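Local coordinates for protein SSD1 (Saccharomyces cerevisiae S288C, PDB 7AM1) that binds mRNA in its untranslated regions and represses translation, as a member of the RNase II family that has become a pseudonuclease, at residues G218-G223 and N323-E328; S279-V284 and V302-D307. All blocks are in the same frame, centred on the assembly; numbering follows the deposited sequence.

Both contacts reach one antiparallel sheet, whose strands run in the order 260-263, 247-252, 221-226, 281-289, 298-307 and which probably belongs, at least in large part, to the second cold-shock domain, of the OB clan. Contact 2 is the hairpin of the last two strands; contact 1 sits about 13 Å away, centre to centre. Along the chain contact 2 is nested inside the loop that contact 1 closes. They touch directly: Leu220 CB lies 3.7 Å from Val284 CG1, and Gly223 O probably accepts a hydrogen bond from Phe283 N. Contact 1 thus joins the start of strand 221-226 to the loop that follows helix 311-321, while contact 2 builds one edge of the sheet.

Contact 1. Residues G218-G223 and N323-E328; sequences GQLFSG and NFLSNE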
ATOM      1  N   GLY A 218     -20.182   4.201   9.675  1.00 57.99           N
ATOM      2  CA  GLY A 218     -20.129   2.766   9.875  1.00 57.15           C
ATOM      3  C   GLY A 218     -18.751   2.147   9.780  1.00 54.16           C
ATOM      4  O   GLY A 218     -18.635   0.966   9.440  1.00 53.74           O
ATOM      5  N   GLN A 219     -17.701   2.897  10.097  1.00 51.22           N
ATOM      6  CA  GLN A 219     -16.358   2.330  10.078  1.00 49.98           C
ATOM      7  C   GLN A 219     -16.212   1.311  11.204  1.00 49.98           C
ATOM      8  O   GLN A 219     -16.795   1.454  12.281  1.00 51.09           O
ATOM      9  CB  GLN A 219     -15.309   3.433  10.224  1.00 48.62           C
ATOM     10  CG  GLN A 219     -15.233   4.389   9.044  1.00 48.41           C
ATOM     11  CD  GLN A 219     -14.171   5.460   9.224  1.00 47.54           C
ATOM     12  OE1 GLN A 219     -13.021   5.169   9.552  1.00 48.38           O
ATOM     13  NE2 GLN A 219     -14.555   6.711   8.999  1.00 45.91           N
ATOM     14  N   LEU A 220     -15.443   0.258  10.934  1.00 49.09           N
ATOM     15  CA  LEU A 220     -15.230  -0.823  11.884  1.00 48.14           C
ATOM     16  C   LEU A 220     -13.761  -0.875  12.279  1.00 45.18           C
ATOM     17  O   LEU A 220     -12.878  -0.478  11.510  1.00 44.35           O
ATOM     18  CB  LEU A 220     -15.643  -2.179  11.299  1.00 49.62           C
ATOM     19  CG  LEU A 220     -17.076  -2.275  10.775  1.00 51.33           C
ATOM     20  CD1 LEU A 220     -17.290  -3.581  10.021  1.00 52.33           C
ATOM     21  CD2 LEU A 220     -18.064  -2.139  11.923  1.00 51.19           C
ATOM     22  N   PHE A 221     -13.511  -1.371  13.491  1.00 43.15           N
ATOM     23  CA  PHE A 221     -12.170  -1.462  14.048  1.00 41.45           C
ATOM     24  C   PHE A 221     -12.005  -2.802  14.742  1.00 41.47           C
ATOM     25  O   PHE A 221     -12.809  -3.156  15.608  1.00 42.10           O
ATOM     26  CB  PHE A 221     -11.904  -0.338  15.055  1.00 42.14           C
ATOM     27  CG  PHE A 221     -12.187   1.030  14.517  1.00 42.90           C
ATOM     28  CD1 PHE A 221     -11.316   1.632  13.632  1.00 41.29           C
ATOM     29  CD2 PHE A 221     -13.327   1.714  14.905  1.00 45.65           C
ATOM     30  CE1 PHE A 221     -11.577   2.896  13.138  1.00 42.12           C
ATOM     31  CE2 PHE A 221     -13.592   2.974  14.412  1.00 47.10           C
ATOM     32  CZ  PHE A 221     -12.715   3.564  13.523  1.00 44.82           C
ATOM     33  N   SER A 222     -10.966  -3.536  14.372  1.00 42.31           N
ATOM     34  CA  SER A 222     -10.617  -4.768  15.059  1.00 43.87           C
ATOM     35  C   SER A 222      -9.653  -4.454  16.198  1.00 41.67           C
ATOM     36  O   SER A 222      -8.888  -3.487  16.138  1.00 40.65           O
ATOM     37  CB  SER A 222      -9.979  -5.761  14.094  1.00 48.75           C
ATOM     38  OG  SER A 222      -8.763  -5.239  13.592  1.00 51.32           O
ATOM     39  N   GLY A 223      -9.704  -5.272  17.243  1.00 39.47           N
ATOM     40  CA  GLY A 223      -8.855  -5.044  18.393  1.00 39.43           C
ATOM     41  C   GLY A 223      -9.238  -5.942  19.553  1.00 40.41           C
ATOM     42  O   GLY A 223     -10.004  -6.898  19.405  1.00 41.21           O
ATOM     43  N   ASN A 323     -13.200  -2.829   6.814  1.00 44.33           N
ATOM     44  CA  ASN A 323     -14.588  -2.501   6.473  1.00 48.18           C
ATOM     45  C   ASN A 323     -15.165  -3.393   5.382  1.00 48.75           C
ATOM     46  O   ASN A 323     -16.098  -2.996   4.679  1.00 48.41           O
ATOM     47  CB  ASN A 323     -14.711  -1.030   6.073  1.00 50.73           C
ATOM     48  CG  ASN A 323     -14.219  -0.099   7.155  1.00 52.36           C
ATOM     49  OD1 ASN A 323     -14.860   0.035   8.194  1.00 51.70           O
ATOM     50  ND2 ASN A 323     -13.044   0.492   6.955  1.00 53.57           N
ATOM     51  N   PHE A 324     -14.639  -4.603   5.241  1.00 49.49           N
ATOM     52  CA  PHE A 324     -15.176  -5.588   4.305  1.00 51.00           C
ATOM     53  C   PHE A 324     -15.924  -6.643   5.114  1.00 54.36           C
ATOM     54  O   PHE A 324     -15.310  -7.509   5.743  1.00 56.62           O
ATOM     55  CB  PHE A 324     -14.060  -6.201   3.460  1.00 49.06           C
ATOM     56  CG  PHE A 324     -13.374  -5.211   2.559  1.00 47.75           C
ATOM     57  CD1 PHE A 324     -13.953  -4.829   1.360  1.00 48.37           C
ATOM     58  CD2 PHE A 324     -12.157  -4.658   2.913  1.00 45.61           C
ATOM     59  CE1 PHE A 324     -13.330  -3.914   0.529  1.00 46.48           C
ATOM     60  CE2 PHE A 324     -11.530  -3.741   2.089  1.00 44.15           C
ATOM     61  CZ  PHE A 324     -12.121  -3.366   0.895  1.00 44.71           C
ATOM     62  N   LEU A 325     -17.256  -6.552   5.114  1.00 54.30           N
ATOM     63  CA  LEU A 325     -18.078  -7.594   5.717  1.00 54.42           C
ATOM     64  C   LEU A 325     -18.330  -8.741   4.747  1.00 53.18           C
ATOM     65  O   LEU A 325     -18.510  -9.884   5.179  1.00 53.09           O
ATOM     66  CB  LEU A 325     -19.409  -7.011   6.190  1.00 57.48           C
ATOM     67  CG  LEU A 325     -19.332  -5.975   7.310  1.00 60.15           C
ATOM     68  CD1 LEU A 325     -20.727  -5.497   7.662  1.00 63.46           C
ATOM     69  CD2 LEU A 325     -18.635  -6.548   8.533  1.00 60.54           C
ATOM     70  N   SER A 326     -18.367  -8.446   3.446  1.00 52.27           N
ATOM     71  CA  SER A 326     -18.434  -9.467   2.403  1.00 53.08           C
ATOM     72  C   SER A 326     -19.707 -10.301   2.502  1.00 56.53           C
ATOM     73  O   SER A 326     -19.737 -11.462   2.090  1.00 56.89           O
ATOM     74  CB  SER A 326     -17.196 -10.366   2.453  1.00 51.80           C
ATOM     75  OG  SER A 326     -16.014  -9.593   2.334  1.00 50.34           O
ATOM     76  N   ASN A 327     -20.781  -9.701   3.011  1.00 60.45           N
ATOM     77  CA  ASN A 327     -22.044 -10.396   3.210  1.00 64.99           C
ATOM     78  C   ASN A 327     -23.126  -9.951   2.233  1.00 65.83           C
ATOM     79  O   ASN A 327     -24.270 -10.404   2.340  1.00 69.53           O
ATOM     80  CB  ASN A 327     -22.522 -10.188   4.650  1.00 67.64           C
ATOM     81  CG  ASN A 327     -22.826  -8.733   4.956  1.00 68.67           C
ATOM     82  OD1 ASN A 327     -22.396  -7.833   4.233  1.00 67.52           O
ATOM     83  ND2 ASN A 327     -23.569  -8.495   6.031  1.00 70.78           N
ATOM     84  N   GLU A 328     -22.790  -9.091   1.270  1.00 62.04           N
ATOM     85  CA  GLU A 328     -23.816  -8.483   0.435  1.00 60.92           C
ATOM     86  C   GLU A 328     -24.538  -9.492  -0.451  1.00 62.82           C
ATOM     87  O   GLU A 328     -25.638  -9.193  -0.929  1.00 64.04           O
ATOM     88  CB  GLU A 328     -23.197  -7.390  -0.439  1.00 58.70           C
ATOM     89  CG  GLU A 328     -22.588  -6.222   0.329  1.00 58.12           C
ATOM     90  CD  GLU A 328     -21.161  -6.477   0.792  1.00 57.84           C
ATOM     91  OE1 GLU A 328     -20.670  -7.620   0.667  1.00 57.97           O
ATOM     92  OE2 GLU A 328     -20.523  -5.516   1.270  1.00 57.38           O
TER
HETATM   93  O   HOH W   1     -11.577   2.333   9.327  1.00 52.86           O
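Leu220 meets Leu325 methyl to methyl: CD1 of Leu220 is 3.6 Å from CD2 of Leu325, the two side chains crossing at about a right angle. CB of Leu220 points toward the 323-328 loop, and chi1 (-55°) puts CG beside the backbone N, anti to the carbonyl carbon. Nearer the backbone, CB of Leu220 lies 3.9 Å from OD1 of Asn323, where these two side chains cross obliquely.

The polar half of the contact belongs to the Asn323 carboxamide. Its OD1 accepts the backbone N-H of Leu220 at 2.8 Å, with an N-H...O angle of 157°; the donor lies nearly along the C=O axis, 160° at the oxygen. The same OD1 is 3.3 Å from CA of Gln219, so the oxygen is lodged against the backbone just ahead of strand 221-226. On the other branch of the carboxamide, ND2 of Asn323 gives a weak bond to a water, 3.3 Å away, and has a further hydrogen-bonding partner outside the two segments. That water donates to OE1 of Gln219 at 3.2 Å, while NE2 of Gln219 donates to Ile216 O, which helps fix the turn of that carboxamide.

Asn323 is the C-prime residue, with positive phi, in the Schellman motif that closes helix 311-321, where Phe324 N bonds to Leu319 O and Asn323 N to Arg320 O. The side chain of Asn323 also touches Phe701 and Cys705 of helix 689-725.

The chemistry is therefore that of a helix terminus docked on the lead-in to a strand: one short hydrogen bond from the Leu220 N-H to the Asn323 side-chain oxygen helps hold that lead-in against the helix end, and a small leucine-leucine contact beside it adds apolar packing at the surface of the protein.

Contact 2. Residues S279-V284 and V302-D307; sequences SEKLFV and VSELGD
The Phe283 ring has Ser303 O at its edge, near the ring plane, and the Glu304 chain running beside it in the same direction, CG of Glu304 approaching CE2 of Phe283 obliquely at 3.5 Å; ring and carboxylate planes are 38° apart. This is a beta hairpin of the cold-shock domain, its segments 281-284 and 302-307 antiparallel at 157°, with Phe283 and Glu304 a non-hydrogen-bonded pair. On the side of the sheet where Leu282 and Val284 project, Val284 CG2 meets Leu305 CD1 at 3.7 Å, and helix 311-321 packs on Leu282 and Leu305.

The bend at chi2 (-68°) brings CD of Lys281 to 3.5 Å from Asp307 OD1; NZ then reaches that oxygen at 2.9 Å from above the carboxylate plane, in a salt bridge. Glu304 OE2, 4.4 Å from Lys281 NZ, is beyond salt-bridge range but would probably add to the field there. A methionine in place of Lys281 would probably leave the Asp307 carboxylate without its charged mate across the strands.

The register slips by one between Leu282 and Phe283, and Val302 and Ser303 together face Val284 in a classic bulge. Val284 O there accepts two N-H groups from the same face of its plane, Val302 N at 2.7 Å and Ser303 N at 3.3 Å.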
ATOM      1  N   SER A 279      -8.586 -11.793  26.984  1.00 68.65           N
ATOM      2  CA  SER A 279      -7.449 -10.979  26.575  1.00 65.80           C
ATOM      3  C   SER A 279      -6.888 -11.394  25.221  1.00 65.28           C
ATOM      4  O   SER A 279      -6.247 -10.572  24.555  1.00 63.37           O
ATOM      5  CB  SER A 279      -6.348 -11.054  27.638  1.00 64.43           C
ATOM      6  OG  SER A 279      -5.836 -12.369  27.754  1.00 64.08           O
ATOM      7  N   GLU A 280      -7.098 -12.643  24.800  1.00 66.81           N
ATOM      8  CA  GLU A 280      -6.561 -13.134  23.537  1.00 65.79           C
ATOM      9  C   GLU A 280      -7.648 -13.278  22.475  1.00 61.67           C
ATOM     10  O   GLU A 280      -7.470 -14.018  21.501  1.00 60.75           O
ATOM     11  CB  GLU A 280      -5.849 -14.472  23.754  1.00 70.15           C
ATOM     12  CG  GLU A 280      -4.640 -14.381  24.688  1.00 73.48           C
ATOM     13  CD  GLU A 280      -3.327 -14.113  23.975  1.00 75.36           C
ATOM     14  OE1 GLU A 280      -2.901 -14.945  23.149  1.00 76.54           O
ATOM     15  OE2 GLU A 280      -2.714 -13.061  24.257  1.00 75.64           O
ATOM     16  N   LYS A 281      -8.774 -12.591  22.652  1.00 58.42           N
ATOM     17  CA  LYS A 281      -9.872 -12.627  21.698  1.00 56.54           C
ATOM     18  C   LYS A 281      -9.890 -11.339  20.885  1.00 53.26           C
ATOM     19  O   LYS A 281      -9.567 -10.261  21.397  1.00 51.17           O
ATOM     20  CB  LYS A 281     -11.216 -12.805  22.408  1.00 59.00           C
ATOM     21  CG  LYS A 281     -11.383 -14.149  23.111  1.00 62.17           C
ATOM     22  CD  LYS A 281     -11.477 -15.310  22.133  1.00 63.29           C
ATOM     23  CE  LYS A 281     -11.723 -16.625  22.864  1.00 65.12           C
ATOM     24  NZ  LYS A 281     -12.257 -17.683  21.964  1.00 65.89           N
ATOM     25  N   LEU A 282     -10.261 -11.452  19.616  1.00 54.23           N
ATOM     26  CA  LEU A 282     -10.392 -10.298  18.740  1.00 54.21           C
ATOM     27  C   LEU A 282     -11.861  -9.917  18.636  1.00 52.27           C
ATOM     28  O   LEU A 282     -12.717 -10.779  18.402  1.00 54.32           O
ATOM     29  CB  LEU A 282      -9.818 -10.591  17.356  1.00 57.07           C
ATOM     30  CG  LEU A 282      -8.308 -10.386  17.205  1.00 59.78           C
ATOM     31  CD1 LEU A 282      -7.870 -10.715  15.787  1.00 60.57           C
ATOM     32  CD2 LEU A 282      -7.896  -8.963  17.568  1.00 59.94           C
ATOM     33  N   PHE A 283     -12.150  -8.636  18.833  1.00 48.03           N
ATOM     34  CA  PHE A 283     -13.487  -8.098  18.651  1.00 46.77           C
ATOM     35  C   PHE A 283     -13.461  -7.036  17.560  1.00 44.16           C
ATOM     36  O   PHE A 283     -12.409  -6.496  17.209  1.00 41.51           O
ATOM     37  CB  PHE A 283     -14.022  -7.492  19.951  1.00 48.78           C
ATOM     38  CG  PHE A 283     -14.165  -8.487  21.071  1.00 51.36           C
ATOM     39  CD1 PHE A 283     -13.097  -8.750  21.909  1.00 51.06           C
ATOM     40  CD2 PHE A 283     -15.357  -9.156  21.287  1.00 54.40           C
ATOM     41  CE1 PHE A 283     -13.213  -9.659  22.947  1.00 52.62           C
ATOM     42  CE2 PHE A 283     -15.479 -10.066  22.326  1.00 56.11           C
ATOM     43  CZ  PHE A 283     -14.404 -10.318  23.151  1.00 55.05           C
ATOM     44  N   VAL A 284     -14.638  -6.740  17.022  1.00 45.34           N
ATOM     45  CA  VAL A 284     -14.831  -5.610  16.122  1.00 45.57           C
ATOM     46  C   VAL A 284     -15.700  -4.591  16.845  1.00 45.26           C
ATOM     47  O   VAL A 284     -16.715  -4.954  17.452  1.00 46.18           O
ATOM     48  CB  VAL A 284     -15.467  -6.045  14.792  1.00 48.14           C
ATOM     49  CG1 VAL A 284     -15.658  -4.844  13.882  1.00 48.08           C
ATOM     50  CG2 VAL A 284     -14.596  -7.090  14.103  1.00 49.27           C
ATOM     51  N   VAL A 302     -19.362  -4.813  17.848  1.00 59.32           N
ATOM     52  CA  VAL A 302     -20.059  -5.326  16.682  1.00 57.88           C
ATOM     53  C   VAL A 302     -19.965  -6.842  16.593  1.00 59.42           C
ATOM     54  O   VAL A 302     -20.960  -7.509  16.305  1.00 62.35           O
ATOM     55  CB  VAL A 302     -19.504  -4.662  15.403  1.00 54.27           C
ATOM     56  CG1 VAL A 302     -20.065  -5.344  14.167  1.00 53.88           C
ATOM     57  CG2 VAL A 302     -19.812  -3.172  15.403  1.00 53.86           C
ATOM     58  N   SER A 303     -18.786  -7.404  16.855  1.00 56.73           N
ATOM     59  CA  SER A 303     -18.595  -8.835  16.694  1.00 56.07           C
ATOM     60  C   SER A 303     -17.465  -9.320  17.589  1.00 55.71           C
ATOM     61  O   SER A 303     -16.600  -8.550  18.016  1.00 53.06           O
ATOM     62  CB  SER A 303     -18.285  -9.189  15.231  1.00 54.81           C
ATOM     63  OG  SER A 303     -19.263  -8.657  14.354  1.00 55.73           O
ATOM     64  N   GLU A 304     -17.504 -10.618  17.877  1.00 59.95           N
ATOM     65  CA  GLU A 304     -16.380 -11.355  18.439  1.00 61.23           C
ATOM     66  C   GLU A 304     -15.843 -12.265  17.341  1.00 59.88           C
ATOM     67  O   GLU A 304     -16.564 -13.142  16.851  1.00 60.19           O
ATOM     68  CB  GLU A 304     -16.801 -12.171  19.657  1.00 65.48           C
ATOM     69  CG  GLU A 304     -15.654 -12.912  20.332  1.00 67.41           C
ATOM     70  CD  GLU A 304     -16.108 -13.681  21.557  1.00 70.69           C
ATOM     71  OE1 GLU A 304     -17.261 -13.468  21.993  1.00 72.19           O
ATOM     72  OE2 GLU A 304     -15.312 -14.486  22.089  1.00 71.72           O
ATOM     73  N   LEU A 305     -14.590 -12.052  16.949  1.00 57.60           N
ATOM     74  CA  LEU A 305     -14.041 -12.759  15.800  1.00 59.32           C
ATOM     75  C   LEU A 305     -13.485 -14.131  16.168  1.00 62.81           C
ATOM     76  O   LEU A 305     -13.628 -15.081  15.391  1.00 65.93           O
ATOM     77  CB  LEU A 305     -12.951 -11.915  15.140  1.00 57.67           C
ATOM     78  CG  LEU A 305     -13.405 -10.591  14.519  1.00 57.03           C
ATOM     79  CD1 LEU A 305     -12.236  -9.942  13.783  1.00 55.91           C
ATOM     80  CD2 LEU A 305     -14.600 -10.776  13.592  1.00 57.79           C
ATOM     81  N   GLY A 306     -12.836 -14.251  17.327  1.00 61.37           N
ATOM     82  CA  GLY A 306     -12.260 -15.503  17.760  1.00 59.91           C
ATOM     83  C   GLY A 306     -10.846 -15.308  18.261  1.00 56.29           C
ATOM     84  O   GLY A 306     -10.427 -14.190  18.583  1.00 53.32           O
ATOM     85  N   ASP A 307     -10.107 -16.414  18.321  1.00 57.25           N
ATOM     86  CA  ASP A 307      -8.760 -16.390  18.875  1.00 58.08           C
ATOM     87  C   ASP A 307      -7.834 -15.530  18.022  1.00 55.90           C
ATOM     88  O   ASP A 307      -7.853 -15.587  16.789  1.00 54.51           O
ATOM     89  CB  ASP A 307      -8.213 -17.814  18.993  1.00 61.37           C
ATOM     90  CG  ASP A 307      -8.930 -18.630  20.059  1.00 65.41           C
ATOM     91  OD1 ASP A 307      -9.518 -18.025  20.984  1.00 66.24           O
ATOM     92  OD2 ASP A 307      -8.907 -19.875  19.974  1.00 67.74           O
TER